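PDB 5H2A: KLLA0C04147p from Kluyveromyces lactis, which probably takes part in sterol binding and transfer as an Osh1 protein of the OSBP family, represented here by its ankyrin-repeat (ANK) domain. Local coordinates for residues C32-A36 and N37-P41; I70-N73 and W74-G78. All coordinates share one frame; numbering follows the deposited sequence.

Interaction 1: C32-A36 and N37-P41; sequences CHLIA and NEFQP
I35 and F39 meet at the C-terminal end of helix 28-38, in the N-terminal part of the ankyrin-repeat domain, where the chain leaves the helix through an inverse gamma turn centred on F39. The two side chains are set aslant, and the delta methyl of I35 sits over one face of the phenyl ring in a CH-pi contact: CD1 of I35 is 3.8 Å from the centroid of the F39 ring, 18° off its normal, and displaced toward the rim. The isoleucine reaches this place because CG1 stands anti to its carbonyl carbon (chi1 -60°) and a second bend in the same sense carries CD1 toward the phenyl. At the ring edge, near its plane, lies the L34 carbonyl. F39 also packs on L15 and L19 of helix 12-25 and on V47, V50 and F51 of helix 45-51, which buries the ring between these helices.

One residue back along the helix, CD1 of L34 rests against the aliphatic part of E38, 3.7 Å from CG of E38, while the bent glutamate carries its carboxylate away to a salt bridge with K18. The carbonyl of L34 receives the amide N of E38 at 2.8 Å.

The last turn closes on the I35 carbonyl, which accepts two hydrogen bonds from opposite faces of its plane. F39 N comes from above that plane, 3.1 Å from I35 O. Q40 folds back at chi2 and delivers the other bond, NE2 of Q40 to O of I35 at 3.1 Å and 166°, with the acceptor lying almost within the plane of the glutamine amide.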
ATOM      1  N   CYS A  32     -13.281  -0.703 -24.926  1.00 14.79           N
ATOM      2  CA  CYS A  32     -14.192   0.325 -24.402  1.00 19.88           C
ATOM      3  C   CYS A  32     -15.602   0.150 -24.957  1.00 15.33           C
ATOM      4  O   CYS A  32     -16.593   0.217 -24.218  1.00 17.36           O
ATOM      5  CB  CYS A  32     -13.667   1.731 -24.735  1.00 16.45           C
ATOM      6  SG  CYS A  32     -12.192   2.221 -23.834  1.00 19.46           S
ATOM      7  N   HIS A  33     -15.708  -0.056 -26.269  1.00 16.15           N
ATOM      8  CA  HIS A  33     -17.011  -0.236 -26.906  1.00 16.83           C
ATOM      9  C   HIS A  33     -17.758  -1.441 -26.334  1.00 21.86           C
ATOM     10  O   HIS A  33     -18.981  -1.387 -26.134  1.00 18.45           O
ATOM     11  CB  HIS A  33     -16.809  -0.395 -28.411  1.00 18.80           C
ATOM     12  CG  HIS A  33     -18.081  -0.448 -29.200  1.00 23.34           C
ATOM     13  ND1 HIS A  33     -18.609  -1.626 -29.682  1.00 36.44           N
ATOM     14  CD2 HIS A  33     -18.904   0.536 -29.628  1.00 31.41           C
ATOM     15  CE1 HIS A  33     -19.716  -1.369 -30.355  1.00 36.77           C
ATOM     16  NE2 HIS A  33     -19.917  -0.065 -30.339  1.00 29.65           N
ATOM     17  N   LEU A  34     -17.041  -2.540 -26.075  1.00 17.50           N
ATOM     18  CA  LEU A  34     -17.654  -3.715 -25.460  1.00 17.69           C
ATOM     19  C   LEU A  34     -18.221  -3.380 -24.086  1.00 16.87           C
ATOM     20  O   LEU A  34     -19.345  -3.780 -23.740  1.00 17.99           O
ATOM     21  CB  LEU A  34     -16.626  -4.843 -25.319  1.00 18.32           C
ATOM     22  CG  LEU A  34     -17.131  -6.127 -24.632  1.00 21.70           C
ATOM     23  CD1 LEU A  34     -18.047  -6.915 -25.575  1.00 27.03           C
ATOM     24  CD2 LEU A  34     -15.984  -6.996 -24.127  1.00 20.83           C
ATOM     25  N   ILE A  35     -17.441  -2.665 -23.277  1.00 14.68           N
ATOM     26  CA  ILE A  35     -17.914  -2.266 -21.945  1.00 17.58           C
ATOM     27  C   ILE A  35     -19.204  -1.455 -22.056  1.00 16.77           C
ATOM     28  O   ILE A  35     -20.178  -1.682 -21.324  1.00 16.90           O
ATOM     29  CB  ILE A  35     -16.821  -1.465 -21.213  1.00 17.92           C
ATOM     30  CG1 ILE A  35     -15.536  -2.277 -21.034  1.00 18.96           C
ATOM     31  CG2 ILE A  35     -17.333  -0.875 -19.887  1.00 21.15           C
ATOM     32  CD1 ILE A  35     -15.725  -3.662 -20.462  1.00 21.92           C
ATOM     33  N   ALA A  36     -19.226  -0.483 -22.964  1.00 17.76           N
ATOM     34  CA  ALA A  36     -20.402   0.384 -23.077  1.00 18.75           C
ATOM     35  C   ALA A  36     -21.638  -0.406 -23.487  1.00 25.16           C
ATOM     36  O   ALA A  36     -22.755  -0.123 -23.026  1.00 23.28           O
ATOM     37  CB  ALA A  36     -20.131   1.505 -24.083  1.00 20.39           C
ATOM     38  N   ASN A  37     -21.457  -1.422 -24.321  1.00 19.04           N
ATOM     39  CA  ASN A  37     -22.590  -2.131 -24.891  1.00 18.36           C
ATOM     40  C   ASN A  37     -22.998  -3.381 -24.109  1.00 25.33           C
ATOM     41  O   ASN A  37     -24.175  -3.755 -24.135  1.00 29.42           O
ATOM     42  CB  ASN A  37     -22.278  -2.488 -26.343  1.00 21.14           C
ATOM     43  CG  ASN A  37     -22.378  -1.277 -27.254  1.00 26.88           C
ATOM     44  OD1 ASN A  37     -21.378  -0.622 -27.565  1.00 33.80           O
ATOM     45  ND2 ASN A  37     -23.602  -0.931 -27.623  1.00 24.28           N
ATOM     46  N   GLU A  38     -22.074  -4.040 -23.407  1.00 18.20           N
ATOM     47  CA  GLU A  38     -22.389  -5.311 -22.768  1.00 18.03           C
ATOM     48  C   GLU A  38     -22.249  -5.313 -21.251  1.00 20.60           C
ATOM     49  O   GLU A  38     -22.784  -6.228 -20.607  1.00 23.12           O
ATOM     50  CB  GLU A  38     -21.494  -6.435 -23.324  1.00 24.91           C
ATOM     51  CG  GLU A  38     -21.619  -6.679 -24.822  1.00 25.82           C
ATOM     52  CD  GLU A  38     -22.910  -7.385 -25.208  1.00 29.04           C
ATOM     53  OE1 GLU A  38     -23.303  -7.285 -26.380  1.00 43.71           O
ATOM     54  OE2 GLU A  38     -23.544  -8.030 -24.348  1.00 32.29           O
ATOM     55  N   PHE A  39     -21.505  -4.379 -20.667  1.00 15.90           N
ATOM     56  CA  PHE A  39     -21.309  -4.360 -19.214  1.00 16.28           C
ATOM     57  C   PHE A  39     -22.314  -3.404 -18.577  1.00 17.95           C
ATOM     58  O   PHE A  39     -21.976  -2.370 -18.014  1.00 24.45           O
ATOM     59  CB  PHE A  39     -19.859  -4.004 -18.872  1.00 18.82           C
ATOM     60  CG  PHE A  39     -18.931  -5.182 -18.968  1.00 19.50           C
ATOM     61  CD1 PHE A  39     -18.680  -5.771 -20.204  1.00 19.00           C
ATOM     62  CD2 PHE A  39     -18.354  -5.733 -17.830  1.00 22.68           C
ATOM     63  CE1 PHE A  39     -17.854  -6.887 -20.300  1.00 26.87           C
ATOM     64  CE2 PHE A  39     -17.521  -6.831 -17.918  1.00 26.29           C
ATOM     65  CZ  PHE A  39     -17.273  -7.421 -19.165  1.00 23.99           C
ATOM     66  N   GLN A  40     -23.587  -3.754 -18.759  1.00 21.70           N
ATOM     67  CA  GLN A  40     -24.678  -2.880 -18.351  1.00 22.73           C
ATOM     68  C   GLN A  40     -25.773  -3.751 -17.744  1.00 22.67           C
ATOM     69  O   GLN A  40     -25.982  -4.879 -18.178  1.00 30.15           O
ATOM     70  CB  GLN A  40     -25.207  -2.050 -19.536  1.00 29.68           C
ATOM     71  CG  GLN A  40     -24.140  -1.259 -20.334  1.00 29.51           C
ATOM     72  CD  GLN A  40     -23.513  -0.091 -19.564  1.00 33.44           C
ATOM     73  OE1 GLN A  40     -24.192   0.610 -18.819  1.00 42.59           O
ATOM     74  NE2 GLN A  40     -22.199   0.106 -19.739  1.00 29.37           N
ATOM     75  N   PRO A  41     -26.434  -3.267 -16.679  1.00 33.73           N
ATOM     76  CA  PRO A  41     -26.171  -2.026 -15.949  1.00 27.09           C
ATOM     77  C   PRO A  41     -24.794  -2.067 -15.316  1.00 24.70           C
ATOM     78  O   PRO A  41     -24.386  -3.102 -14.774  1.00 22.29           O
ATOM     79  CB  PRO A  41     -27.266  -1.998 -14.869  1.00 33.27           C
ATOM     80  CG  PRO A  41     -28.282  -3.016 -15.300  1.00 37.48           C
ATOM     81  CD  PRO A  41     -27.507  -4.059 -16.051  1.00 32.51           C
TER

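Interaction 2: I70-N73 and W74-G78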
ATOM      1  N   ILE A  70      -4.878  -0.181 -20.819  1.00 16.48           N
ATOM      2  CA  ILE A  70      -5.782  -0.338 -19.680  1.00 14.80           C
ATOM      3  C   ILE A  70      -5.188   0.322 -18.441  1.00 16.83           C
ATOM      4  O   ILE A  70      -5.875   1.040 -17.703  1.00 20.19           O
ATOM      5  CB  ILE A  70      -6.072  -1.832 -19.425  1.00 16.43           C
ATOM      6  CG1 ILE A  70      -6.948  -2.420 -20.544  1.00 14.81           C
ATOM      7  CG2 ILE A  70      -6.740  -2.027 -18.059  1.00 16.49           C
ATOM      8  CD1 ILE A  70      -6.919  -3.968 -20.546  1.00 18.31           C
ATOM      9  N   VAL A  71      -3.900   0.074 -18.188  1.00 16.37           N
ATOM     10  CA  VAL A  71      -3.251   0.632 -16.999  1.00 13.66           C
ATOM     11  C   VAL A  71      -3.222   2.151 -17.083  1.00 20.00           C
ATOM     12  O   VAL A  71      -3.568   2.852 -16.122  1.00 19.46           O
ATOM     13  CB  VAL A  71      -1.833   0.051 -16.836  1.00 17.75           C
ATOM     14  CG1 VAL A  71      -1.032   0.874 -15.806  1.00 21.04           C
ATOM     15  CG2 VAL A  71      -1.899  -1.445 -16.448  1.00 15.70           C
ATOM     16  N   GLN A  72      -2.828   2.685 -18.246  1.00 19.17           N
ATOM     17  CA  GLN A  72      -2.694   4.134 -18.371  1.00 22.50           C
ATOM     18  C   GLN A  72      -4.044   4.832 -18.270  1.00 24.80           C
ATOM     19  O   GLN A  72      -4.153   5.904 -17.655  1.00 21.21           O
ATOM     20  CB  GLN A  72      -2.001   4.483 -19.688  1.00 24.62           C
ATOM     21  CG  GLN A  72      -1.774   5.977 -19.869  1.00 39.83           C
ATOM     22  CD  GLN A  72      -1.083   6.614 -18.668  1.00 52.58           C
ATOM     23  OE1 GLN A  72       0.038   6.236 -18.306  1.00 53.90           O
ATOM     24  NE2 GLN A  72      -1.751   7.584 -18.041  1.00 52.84           N
ATOM     25  N   ASN A  73      -5.088   4.246 -18.849  1.00 17.87           N
ATOM     26  CA  ASN A  73      -6.365   4.952 -18.967  1.00 19.13           C
ATOM     27  C   ASN A  73      -7.357   4.676 -17.843  1.00 22.29           C
ATOM     28  O   ASN A  73      -8.225   5.526 -17.589  1.00 19.89           O
ATOM     29  CB  ASN A  73      -7.014   4.619 -20.305  1.00 22.67           C
ATOM     30  CG  ASN A  73      -6.227   5.186 -21.464  1.00 33.24           C
ATOM     31  OD1 ASN A  73      -5.947   6.383 -21.496  1.00 34.82           O
ATOM     32  ND2 ASN A  73      -5.802   4.327 -22.377  1.00 26.40           N
ATOM     33  N   TRP A  74      -7.279   3.528 -17.179  1.00 17.86           N
ATOM     34  CA  TRP A  74      -8.273   3.176 -16.174  1.00 16.45           C
ATOM     35  C   TRP A  74      -7.745   2.993 -14.751  1.00 20.83           C
ATOM     36  O   TRP A  74      -8.549   2.715 -13.864  1.00 18.91           O
ATOM     37  CB  TRP A  74      -9.001   1.884 -16.560  1.00 17.19           C
ATOM     38  CG  TRP A  74      -9.866   1.958 -17.802  1.00 16.73           C
ATOM     39  CD1 TRP A  74     -10.192   3.056 -18.530  1.00 16.91           C
ATOM     40  CD2 TRP A  74     -10.489   0.837 -18.447  1.00 17.05           C
ATOM     41  NE1 TRP A  74     -11.004   2.690 -19.610  1.00 18.18           N
ATOM     42  CE2 TRP A  74     -11.189   1.327 -19.571  1.00 18.50           C
ATOM     43  CE3 TRP A  74     -10.522  -0.539 -18.173  1.00 21.63           C
ATOM     44  CZ2 TRP A  74     -11.921   0.490 -20.420  1.00 21.47           C
ATOM     45  CZ3 TRP A  74     -11.251  -1.383 -19.030  1.00 23.21           C
ATOM     46  CH2 TRP A  74     -11.938  -0.862 -20.136  1.00 23.29           C
ATOM     47  N   THR A  75      -6.438   3.094 -14.488  1.00 18.44           N
ATOM     48  CA  THR A  75      -5.954   2.749 -13.147  1.00 19.80           C
ATOM     49  C   THR A  75      -5.185   3.853 -12.430  1.00 28.39           C
ATOM     50  O   THR A  75      -4.721   3.623 -11.304  1.00 24.60           O
ATOM     51  CB  THR A  75      -5.052   1.497 -13.173  1.00 19.14           C
ATOM     52  OG1 THR A  75      -3.742   1.842 -13.653  1.00 27.13           O
ATOM     53  CG2 THR A  75      -5.641   0.413 -14.049  1.00 19.86           C
ATOM     54  N   THR A  76      -5.026   5.024 -13.020  1.00 30.69           N
ATOM     55  CA  THR A  76      -4.298   6.075 -12.320  1.00 31.28           C
ATOM     56  C   THR A  76      -5.253   6.900 -11.455  1.00 31.10           C
ATOM     57  O   THR A  76      -6.476   6.850 -11.618  1.00 27.67           O
ATOM     58  CB  THR A  76      -3.572   6.994 -13.303  1.00 34.43           C
ATOM     59  OG1 THR A  76      -4.539   7.790 -13.994  1.00 30.82           O
ATOM     60  CG2 THR A  76      -2.770   6.180 -14.314  1.00 32.75           C
ATOM     61  N   LYS A  77      -4.668   7.677 -10.527  1.00 33.48           N
ATOM     62  CA  LYS A  77      -5.473   8.512  -9.634  1.00 35.38           C
ATOM     63  C   LYS A  77      -6.443   9.395 -10.400  1.00 30.55           C
ATOM     64  O   LYS A  77      -7.542   9.683  -9.909  1.00 34.13           O
ATOM     65  CB  LYS A  77      -4.576   9.399  -8.755  1.00 40.83           C
ATOM     66  CG  LYS A  77      -3.973   8.693  -7.573  1.00 54.48           C
ATOM     67  CD  LYS A  77      -5.080   8.307  -6.604  1.00 59.19           C
ATOM     68  CE  LYS A  77      -4.559   7.319  -5.559  1.00 57.29           C
ATOM     69  NZ  LYS A  77      -3.057   7.235  -5.673  1.00 59.14           N
ATOM     70  N   GLY A  78      -6.058   9.827 -11.603  1.00 29.14           N
ATOM     71  CA  GLY A  78      -6.901  10.700 -12.407  1.00 34.18           C
ATOM     72  C   GLY A  78      -8.216  10.091 -12.858  1.00 40.92           C
ATOM     73  O   GLY A  78      -9.134  10.831 -13.231  1.00 38.42           O
TER
HETATM   74  O   HOH W   1      -6.029   6.165 -15.534  1.00 27.09           O
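The indole of W74 is approached obliquely on its benzene side by I70, whose CG2 lies 4.1 Å from CE3 of W74. At the indole edge, near the ring plane, sits the carbonyl of the preceding residue, with O of N73 3.3 Å from CD1 of W74. Beyond these neighbours, F28 meets the indole with its ring plane inclined at about 55°, and L31 and L84 add aliphatic contacts. CG of W74 lies anti to the carbonyl carbon (chi1 -66°), which swings the indole out from the end of the helix toward helix 28-38.

This is the C-terminal end of helix 64-74, in the ankyrin-repeat domain: W74 N makes a helical bond to the I70 carbonyl O at 2.9 Å, and T75 is the first residue to leave helical geometry. There the side chain takes over from a backbone whose own bond, T75 N to V71 O, is weak. The hydroxyl OG1 of T75 donates to O of V71 at 2.7 Å, in the carbonyl plane and on a lone pair, and also hydrogen-bonds H117. A valine in place of T75 would probably leave the V71 carbonyl with the weak amide bond alone from this residue and remove the hydrogen bond to H117. One residue on, a water links the helix end to the departing chain, donating to Q72 O at 2.8 Å and accepting from T76 N at 2.9 Å, while CG2 of T76 lies 3.6 Å from O of Q72.

Both interactions lie at the C-terminal ends of helices in the N-terminal part of the ANK domain: interaction 1 closes helix 28-38, and interaction 2, later in the chain, closes helix 64-74. Their centres are about 18 Å apart, on the same side of the chain's centre, with helices 45-51 and 54-61 between them in sequence. The W74 indole reaches across and joins them: CZ2 of W74 packs 3.8 Å from SG of C32, and CH2 of W74 lies 4.0 Å from CG1 of I35. The tryptophan that ends one helix thus packs against the other, tying the two helix ends together within this all-helical fold.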